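Local coordinates for protein C-domain type II peptide synthetase (Streptomyces globisporus, PDB 4ZNM) that belongs to the condensation-domain family of the CoA-acyltransferase clan, probably as a free-standing component of a type II peptide synthetase, at residues A[106-110]-A[111-115]; A[255-258]-A[259-263]. One frame throughout, in Å; residues are numbered along the deposited sequence.

Contact 1 of 2, residues A[106-110]-A[111-115]; sequences GDVDE and SERVR
D107 meets R113 through a salt bridge at the edge of the guanidinium, its OD1 lying 2.8 Å from NH2 of R113. The two side chains run side by side, with the carboxylate and guanidinium planes 70° apart. V108 offers its carbonyl to the same arginine: NE of R113 donates to V108 O at 2.6 Å, with a weak second bond from NH2. The extended reach of R113 from CG to NE carries the guanidinium back past the start of the helix, where NH1 also pairs with D145 and D148. The side chain of V108 packs through CG2 against CG of E112 at 3.6 Å. D109 is the N-cap. With CG lying between its backbone N and carbonyl carbon (chi1 64°), OD1 turns back over the first turn and accepts from N of E112 at 3.1 Å, nearly along its C-O axis. S111 OG donates to the same OD1 from above the carboxylate plane, so two donors grip this oxygen. D109 O takes N of R113 at 3.1 Å, the first i to i+4 bond, and E110 O takes N of V114 at 3.2 Å. The OE2 of E110 lies 3.4 Å from CG2 of V114, while its OE1 pairs with R53 of strand 47-55. The whole is an aspartate N-cap on helix 110-125, with the preceding loop tied down by R113 of the first turn.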
ATOM      1  N   GLY A 106      21.466 -20.547  -1.273  1.00 25.48           N
ATOM      2  CA  GLY A 106      21.715 -21.968  -1.237  1.00 32.08           C
ATOM      3  C   GLY A 106      20.997 -22.712  -2.338  1.00 30.62           C
ATOM      4  O   GLY A 106      19.902 -22.355  -2.729  1.00 23.40           O
ATOM      5  N   ASP A 107      21.622 -23.763  -2.839  1.00 30.36           N
ATOM      6  CA  ASP A 107      21.001 -24.585  -3.880  1.00 41.37           C
ATOM      7  C   ASP A 107      20.082 -25.601  -3.218  1.00 38.21           C
ATOM      8  O   ASP A 107      20.472 -26.737  -3.020  1.00 37.81           O
ATOM      9  CB  ASP A 107      22.068 -25.290  -4.718  1.00 45.97           C
ATOM     10  CG  ASP A 107      21.490 -25.989  -5.949  1.00 50.27           C
ATOM     11  OD1 ASP A 107      20.268 -26.244  -5.981  1.00 46.69           O
ATOM     12  OD2 ASP A 107      22.270 -26.296  -6.879  1.00 53.12           O
ATOM     13  N   VAL A 108      18.865 -25.190  -2.881  1.00 32.69           N
ATOM     14  CA  VAL A 108      17.965 -26.055  -2.121  1.00 34.53           C
ATOM     15  C   VAL A 108      16.708 -26.404  -2.927  1.00 32.84           C
ATOM     16  O   VAL A 108      16.467 -25.840  -3.989  1.00 38.81           O
ATOM     17  CB  VAL A 108      17.592 -25.392  -0.789  1.00 27.17           C
ATOM     18  CG1 VAL A 108      18.803 -25.310   0.130  1.00 66.97           C
ATOM     19  CG2 VAL A 108      16.992 -23.986  -1.025  1.00 35.62           C
ATOM     20  N   ASP A 109      15.905 -27.328  -2.416  1.00 37.30           N
ATOM     21  CA  ASP A 109      14.727 -27.813  -3.154  1.00 38.58           C
ATOM     22  C   ASP A 109      13.644 -26.720  -3.205  1.00 32.58           C
ATOM     23  O   ASP A 109      13.698 -25.738  -2.442  1.00 31.63           O
ATOM     24  CB  ASP A 109      14.208 -29.124  -2.530  1.00 57.15           C
ATOM     25  CG  ASP A 109      13.706 -28.951  -1.109  1.00 80.04           C
ATOM     26  OD1 ASP A 109      13.012 -27.951  -0.832  1.00 82.66           O
ATOM     27  OD2 ASP A 109      13.990 -29.838  -0.271  1.00 89.18           O
ATOM     28  N   GLU A 110      12.676 -26.856  -4.105  1.00 39.87           N
ATOM     29  CA  GLU A 110      11.774 -25.736  -4.417  1.00 40.07           C
ATOM     30  C   GLU A 110      11.062 -25.163  -3.195  1.00 40.82           C
ATOM     31  O   GLU A 110      11.020 -23.928  -3.006  1.00 48.25           O
ATOM     32  CB  GLU A 110      10.732 -26.164  -5.459  1.00 49.11           C
ATOM     33  CG  GLU A 110       9.673 -25.070  -5.791  1.00 49.48           C
ATOM     34  CD  GLU A 110      10.297 -23.740  -6.238  1.00 43.88           C
ATOM     35  OE1 GLU A 110      11.461 -23.767  -6.695  1.00 46.39           O
ATOM     36  OE2 GLU A 110       9.639 -22.667  -6.129  1.00 39.18           O
ATOM     37  N   SER A 111      10.473 -26.019  -2.361  1.00 39.17           N
ATOM     38  CA  SER A 111       9.736 -25.492  -1.204  1.00 42.72           C
ATOM     39  C   SER A 111      10.682 -24.692  -0.286  1.00 46.54           C
ATOM     40  O   SER A 111      10.298 -23.689   0.319  1.00 43.42           O
ATOM     41  CB  SER A 111       9.043 -26.598  -0.414  1.00 49.66           C
ATOM     42  OG  SER A 111       9.970 -27.496   0.155  1.00 61.96           O
ATOM     43  N   GLU A 112      11.926 -25.120  -0.184  1.00 44.45           N
ATOM     44  CA  GLU A 112      12.848 -24.395   0.664  1.00 40.70           C
ATOM     45  C   GLU A 112      13.206 -23.033   0.039  1.00 42.18           C
ATOM     46  O   GLU A 112      13.490 -22.075   0.770  1.00 43.70           O
ATOM     47  CB  GLU A 112      14.096 -25.230   0.918  1.00 44.54           C
ATOM     48  CG  GLU A 112      15.067 -24.619   1.926  1.00 58.21           C
ATOM     49  CD  GLU A 112      14.461 -24.471   3.317  1.00 68.11           C
ATOM     50  OE1 GLU A 112      13.497 -25.202   3.645  1.00 70.26           O
ATOM     51  OE2 GLU A 112      14.948 -23.608   4.078  1.00 74.84           O
ATOM     52  N   ARG A 113      13.163 -22.946  -1.295  1.00 37.46           N
ATOM     53  CA  ARG A 113      13.401 -21.684  -2.021  1.00 32.26           C
ATOM     54  C   ARG A 113      12.324 -20.605  -1.797  1.00 32.33           C
ATOM     55  O   ARG A 113      12.644 -19.421  -1.624  1.00 27.69           O
ATOM     56  CB  ARG A 113      13.536 -21.966  -3.519  1.00 29.82           C
ATOM     57  CG  ARG A 113      14.868 -22.679  -3.842  1.00 31.02           C
ATOM     58  CD  ARG A 113      15.196 -22.786  -5.302  1.00 29.90           C
ATOM     59  NE  ARG A 113      16.290 -23.756  -5.482  1.00 27.87           N
ATOM     60  CZ  ARG A 113      17.046 -23.842  -6.566  1.00 29.74           C
ATOM     61  NH1 ARG A 113      16.805 -23.059  -7.611  1.00 30.37           N
ATOM     62  NH2 ARG A 113      18.048 -24.715  -6.613  1.00 35.71           N
ATOM     63  N   VAL A 114      11.058 -21.001  -1.811  1.00 30.77           N
ATOM     64  CA  VAL A 114       9.961 -20.049  -1.620  1.00 39.44           C
ATOM     65  C   VAL A 114      10.056 -19.479  -0.205  1.00 39.68           C
ATOM     66  O   VAL A 114       9.814 -18.294   0.048  1.00 31.41           O
ATOM     67  CB  VAL A 114       8.608 -20.704  -1.827  1.00 49.51           C
ATOM     68  CG1 VAL A 114       7.511 -19.645  -1.848  1.00 51.84           C
ATOM     69  CG2 VAL A 114       8.599 -21.518  -3.111  1.00 63.51           C
ATOM     70  N   ARG A 115      10.421 -20.377   0.697  1.00 36.64           N
ATOM     71  CA  ARG A 115      10.560 -20.105   2.101  1.00 38.17           C
ATOM     72  C   ARG A 115      11.727 -19.166   2.337  1.00 34.86           C
ATOM     73  O   ARG A 115      11.585 -18.175   3.048  1.00 33.40           O
ATOM     74  CB  ARG A 115      10.748 -21.431   2.839  1.00 40.46           C
ATOM     75  CG  ARG A 115      10.952 -21.376   4.332  1.00 63.95           C
ATOM     76  CD  ARG A 115      11.318 -22.786   4.816  1.00 93.99           C
ATOM     77  NE  ARG A 115      11.648 -22.863   6.238  1.00111.48           N
ATOM     78  CZ  ARG A 115      12.846 -22.588   6.757  1.00113.45           C
ATOM     79  NH1 ARG A 115      13.849 -22.193   5.975  1.00 95.82           N
ATOM     80  NH2 ARG A 115      13.041 -22.699   8.066  1.00130.00           N
TER

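Contact 2 of 2, residues A[255-258]-A[259-263]; sequences DAVV and EFSRA
V257 O receives two groups from S261, one from the backbone and one from the side chain. N of S261 donates to it at 3.0 Å, and OG of S261 lies 2.9 Å from the same oxygen, placed there by a chi1 of -68° that sets OG beside its own backbone N. OG is also hydrogen-bonded to OG1 of T271 in the following helix. The other backbone bonds, E259 to D255, F260 to A256 and R262 to V258, repeat the i to i+4 pattern, the last with N of R262 2.9 Å from O of V258. This is the regular alpha-helical repeat of helix 251-264, an amphipathic helix of the condensation-domain fold: A256 and V257 pack on helix 435-454, and F260 on helix 326-335. The F260 side chain also meets backbone carbonyls, its CB 3.3 Å from A256 O and V257 O at the edge of the phenyl ring. On the exposed side the poorly ordered E259 runs back along D255, its CG 3.4 Å from D255 O. In this modelled position, only approximate given the disorder, OE2 of E259 stands about 5.0 Å from OD2 of D255.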
ATOM      1  N   ASP A 255     -12.682 -18.230  -5.081  1.00 40.96           N
ATOM      2  CA  ASP A 255     -13.564 -18.487  -6.208  1.00 41.74           C
ATOM      3  C   ASP A 255     -14.998 -18.046  -5.882  1.00 41.73           C
ATOM      4  O   ASP A 255     -15.669 -17.464  -6.737  1.00 39.88           O
ATOM      5  CB  ASP A 255     -13.507 -19.962  -6.596  1.00 49.63           C
ATOM      6  CG  ASP A 255     -12.217 -20.327  -7.321  1.00 62.69           C
ATOM      7  OD1 ASP A 255     -11.263 -19.514  -7.322  1.00 58.56           O
ATOM      8  OD2 ASP A 255     -12.155 -21.437  -7.886  1.00 68.58           O
ATOM      9  N   ALA A 256     -15.450 -18.276  -4.647  1.00 40.00           N
ATOM     10  CA  ALA A 256     -16.794 -17.858  -4.246  1.00 45.69           C
ATOM     11  C   ALA A 256     -16.920 -16.334  -4.244  1.00 36.94           C
ATOM     12  O   ALA A 256     -17.956 -15.786  -4.621  1.00 34.01           O
ATOM     13  CB  ALA A 256     -17.144 -18.412  -2.877  1.00 49.39           C
ATOM     14  N   VAL A 257     -15.871 -15.646  -3.827  1.00 32.35           N
ATOM     15  CA  VAL A 257     -15.888 -14.181  -3.785  1.00 31.12           C
ATOM     16  C   VAL A 257     -15.982 -13.637  -5.203  1.00 34.42           C
ATOM     17  O   VAL A 257     -16.805 -12.779  -5.488  1.00 34.43           O
ATOM     18  CB  VAL A 257     -14.650 -13.618  -3.078  1.00 29.74           C
ATOM     19  CG1 VAL A 257     -14.509 -12.142  -3.327  1.00 36.38           C
ATOM     20  CG2 VAL A 257     -14.723 -13.880  -1.579  1.00 29.93           C
ATOM     21  N   VAL A 258     -15.132 -14.151  -6.094  1.00 33.27           N
ATOM     22  CA  VAL A 258     -15.122 -13.721  -7.499  1.00 34.03           C
ATOM     23  C   VAL A 258     -16.456 -13.959  -8.200  1.00 35.37           C
ATOM     24  O   VAL A 258     -16.928 -13.105  -8.944  1.00 42.10           O
ATOM     25  CB  VAL A 258     -13.992 -14.437  -8.278  1.00 37.54           C
ATOM     26  CG1 VAL A 258     -14.145 -14.226  -9.786  1.00 40.12           C
ATOM     27  CG2 VAL A 258     -12.629 -13.951  -7.805  1.00 37.81           C
ATOM     28  N   GLU A 259     -17.030 -15.142  -7.998  1.00 35.50           N
ATOM     29  CA  GLU A 259     -18.310 -15.513  -8.606  1.00 39.36           C
ATOM     30  C   GLU A 259     -19.459 -14.655  -8.059  1.00 36.28           C
ATOM     31  O   GLU A 259     -20.315 -14.193  -8.817  1.00 36.98           O
ATOM     32  CB  GLU A 259     -18.603 -16.996  -8.365  1.00 59.45           C
ATOM     33  CG  GLU A 259     -17.832 -17.934  -9.303  1.00 97.03           C
ATOM     34  CD  GLU A 259     -17.726 -19.364  -8.784  1.00121.00           C
ATOM     35  OE1 GLU A 259     -18.565 -19.767  -7.950  1.00139.90           O
ATOM     36  OE2 GLU A 259     -16.798 -20.086  -9.212  1.00111.99           O
ATOM     37  N   PHE A 260     -19.470 -14.435  -6.745  1.00 35.00           N
ATOM     38  CA  PHE A 260     -20.500 -13.604  -6.141  1.00 34.36           C
ATOM     39  C   PHE A 260     -20.455 -12.210  -6.749  1.00 33.70           C
ATOM     40  O   PHE A 260     -21.467 -11.635  -7.124  1.00 34.09           O
ATOM     41  CB  PHE A 260     -20.329 -13.501  -4.631  1.00 33.09           C
ATOM     42  CG  PHE A 260     -21.148 -12.397  -4.024  1.00 32.24           C
ATOM     43  CD1 PHE A 260     -22.499 -12.588  -3.741  1.00 34.02           C
ATOM     44  CD2 PHE A 260     -20.590 -11.160  -3.789  1.00 30.90           C
ATOM     45  CE1 PHE A 260     -23.256 -11.563  -3.210  1.00 32.97           C
ATOM     46  CE2 PHE A 260     -21.333 -10.138  -3.253  1.00 34.48           C
ATOM     47  CZ  PHE A 260     -22.677 -10.336  -2.971  1.00 34.20           C
ATOM     48  N   SER A 261     -19.250 -11.673  -6.807  1.00 33.11           N
ATOM     49  CA  SER A 261     -19.017 -10.308  -7.235  1.00 32.87           C
ATOM     50  C   SER A 261     -19.414 -10.120  -8.688  1.00 33.27           C
ATOM     51  O   SER A 261     -20.157  -9.202  -9.025  1.00 33.30           O
ATOM     52  CB  SER A 261     -17.538  -9.953  -7.036  1.00 35.09           C
ATOM     53  OG  SER A 261     -17.213  -9.903  -5.649  1.00 35.03           O
ATOM     54  N   ARG A 262     -18.904 -10.999  -9.543  1.00 34.45           N
ATOM     55  CA  ARG A 262     -19.285 -11.032 -10.956  1.00 36.35           C
ATOM     56  C   ARG A 262     -20.797 -10.968 -11.124  1.00 43.28           C
ATOM     57  O   ARG A 262     -21.334 -10.133 -11.868  1.00 37.18           O
ATOM     58  CB  ARG A 262     -18.740 -12.312 -11.624  1.00 39.15           C
ATOM     59  CG  ARG A 262     -18.874 -12.347 -13.170  1.00 54.29           C
ATOM     60  CD  ARG A 262     -19.027 -13.773 -13.744  1.00 72.15           C
ATOM     61  NE  ARG A 262     -20.113 -14.532 -13.112  1.00 88.14           N
ATOM     62  CZ  ARG A 262     -21.377 -14.582 -13.542  1.00 87.09           C
ATOM     63  NH1 ARG A 262     -21.770 -13.920 -14.626  1.00 90.55           N
ATOM     64  NH2 ARG A 262     -22.263 -15.308 -12.871  1.00 66.91           N
ATOM     65  N   ALA A 263     -21.492 -11.864 -10.437  1.00 47.05           N
ATOM     66  CA  ALA A 263     -22.939 -11.968 -10.596  1.00 49.06           C
ATOM     67  C   ALA A 263     -23.651 -10.732 -10.036  1.00 37.14           C
ATOM     68  O   ALA A 263     -24.647 -10.295 -10.601  1.00 37.93           O
ATOM     69  CB  ALA A 263     -23.458 -13.241  -9.931  1.00 46.86           C
TER

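How the contacts relate
Contacts 1 and 2 are separate local arrangements within one condensation-domain chain, in series along the sequence. Their centres lie about 34 Å apart and their nearest atoms about 20 Å, so neither touches the other. Contact 1 is at the surface, about 28 Å from the centre of the chain, where helix 110-125 follows strand 101-104 at the outer edge of the six-stranded sheet. Contact 2, about 24 Å from that centre, takes in most of helix 251-264, which follows strand 242-249, an outermost strand of the five-stranded sheet. Neither includes the sodium ligands S130, E133 and P135. One forms a helix start, the other runs on through a helix.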